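Local atomic coordinates of protein argonaute (PDB entry 5I4A), a protein that uses short guide RNAs with a 5'-hydroxyl end to bind complementary single-stranded DNA or RNA targets and cleave them. Residues T363-I366 against N367-D371. Sequence-based numbering, arbitrary orientation.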
# COMPACT_ATOMS: atom_id res chain seq x y z
N THR A 363 -30.09 -9.91 -24.34
CA THR A 363 -30.62 -10.36 -25.62
C THR A 363 -30.27 -11.82 -25.82
O THR A 363 -29.44 -12.38 -25.09
CB THR A 363 -30.08 -9.53 -26.79
OG1 THR A 363 -28.71 -9.87 -27.03
CG2 THR A 363 -30.17 -8.04 -26.49
N GLU A 364 -30.90 -12.44 -26.82
CA GLU A 364 -30.55 -13.82 -27.16
C GLU A 364 -29.07 -13.93 -27.51
O GLU A 364 -28.36 -14.79 -26.99
CB GLU A 364 -31.42 -14.32 -28.31
CG GLU A 364 -31.09 -15.74 -28.75
CD GLU A 364 -31.93 -16.19 -29.93
OE1 GLU A 364 -31.48 -17.08 -30.68
OE2 GLU A 364 -33.04 -15.65 -30.11
N PHE A 365 -28.59 -13.03 -28.38
CA PHE A 365 -27.20 -13.08 -28.81
C PHE A 365 -26.24 -12.93 -27.64
O PHE A 365 -25.28 -13.70 -27.50
CB PHE A 365 -26.93 -12.00 -29.85
CG PHE A 365 -25.48 -11.82 -30.18
CD1 PHE A 365 -24.85 -12.67 -31.08
CD2 PHE A 365 -24.73 -10.82 -29.58
CE1 PHE A 365 -23.51 -12.52 -31.38
CE2 PHE A 365 -23.39 -10.67 -29.87
CZ PHE A 365 -22.78 -11.52 -30.78
N ILE A 366 -26.47 -11.92 -26.80
CA ILE A 366 -25.59 -11.70 -25.65
C ILE A 366 -25.66 -12.87 -24.69
O ILE A 366 -24.64 -13.34 -24.18
CB ILE A 366 -25.95 -10.37 -24.96
CG1 ILE A 366 -25.67 -9.19 -25.89
CG2 ILE A 366 -25.20 -10.23 -23.64
CD1 ILE A 366 -26.25 -7.88 -25.41
N ASN A 367 -26.87 -13.38 -24.44
CA ASN A 367 -27.03 -14.46 -23.47
C ASN A 367 -26.38 -15.75 -23.95
O ASN A 367 -25.83 -16.51 -23.14
CB ASN A 367 -28.52 -14.68 -23.18
CG ASN A 367 -28.76 -15.84 -22.23
OD1 ASN A 367 -28.74 -15.67 -21.01
ND2 ASN A 367 -29.00 -17.02 -22.79
N GLN A 368 -26.41 -16.02 -25.26
CA GLN A 368 -25.83 -17.25 -25.78
C GLN A 368 -24.31 -17.17 -25.93
O GLN A 368 -23.70 -18.18 -26.30
CB GLN A 368 -26.46 -17.62 -27.13
CG GLN A 368 -26.33 -16.58 -28.24
CD GLN A 368 -24.99 -16.58 -28.95
OE1 GLN A 368 -24.64 -17.54 -29.64
NE2 GLN A 368 -24.23 -15.50 -28.79
N ILE A 369 -23.70 -16.02 -25.66
CA ILE A 369 -22.25 -15.91 -25.77
C ILE A 369 -21.60 -16.83 -24.76
O ILE A 369 -21.87 -16.75 -23.55
CB ILE A 369 -21.80 -14.46 -25.58
CG1 ILE A 369 -22.06 -13.65 -26.85
CG2 ILE A 369 -20.32 -14.41 -25.21
CD1 ILE A 369 -21.77 -12.17 -26.71
N GLU A 370 -20.74 -17.72 -25.24
CA GLU A 370 -19.97 -18.62 -24.40
C GLU A 370 -18.49 -18.31 -24.57
O GLU A 370 -18.10 -17.43 -25.34
CB GLU A 370 -20.28 -20.08 -24.75
CG GLU A 370 -21.76 -20.37 -24.99
CD GLU A 370 -22.31 -21.37 -23.99
OE1 GLU A 370 -21.72 -21.50 -22.90
OE2 GLU A 370 -23.33 -22.03 -24.30
N ASP A 371 -17.66 -19.05 -23.83
CA ASP A 371 -16.21 -18.94 -23.90
C ASP A 371 -15.73 -17.55 -23.49
O ASP A 371 -16.47 -16.78 -22.87
CB ASP A 371 -15.70 -19.28 -25.30
CG ASP A 371 -16.41 -20.47 -25.90
OD1 ASP A 371 -17.12 -21.18 -25.15
OD2 ASP A 371 -16.26 -20.70 -27.12
O HOH W 1 -29.65 -16.87 -25.32
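F365 and Q368 meet because of two quite different torsions: the phenyl ring swings out with CG anti to its own N (chi1 170°), while Q368 sets CG between its N and carbonyl carbon (chi1 59°) and turns again about CB-CG, bringing the amide back toward the turn. NE2 then lands on F365 O at 2.5 Å, a straight but very short hydrogen bond whose exact length deserves some caution. The amide plane is tilted just 16° from the ring plane, and NE2 comes at the ring obliquely, 3.7 Å from F365 CD1. From the next residue, I369 brings CG1 over one face of the ring, and its CD1 reaches F365 CE2 at 3.9 Å.

F365 sits on a single short helical turn of the Mid domain, 364-367, and its partners follow at the start of the loop into strand 374-379 of the parallel sheet; its ring also meets that of F351, the two planes not far from parallel. T363 is the N-cap of the turn: OG1 takes the N-H of I366 at 3.0 Å, nearly in line. T363 O and E364 O accept from N367 N and Q368 N respectively, and a water linking E364 O to N367 ND2 adds a second donor to E364 O. Farther on, I369 N bonds to I366 O at 3.2 Å, the donor standing well above the carbonyl plane; N396 ND2 also binds I366 O and I369 O. Were F365 an alanine, I369 CD1 and the Q368 amide would probably lose the ring they lie against, and F351 would be left without this ring beside it. Farther along the loop, D371 forms a salt bridge with K297 on strand 295-302.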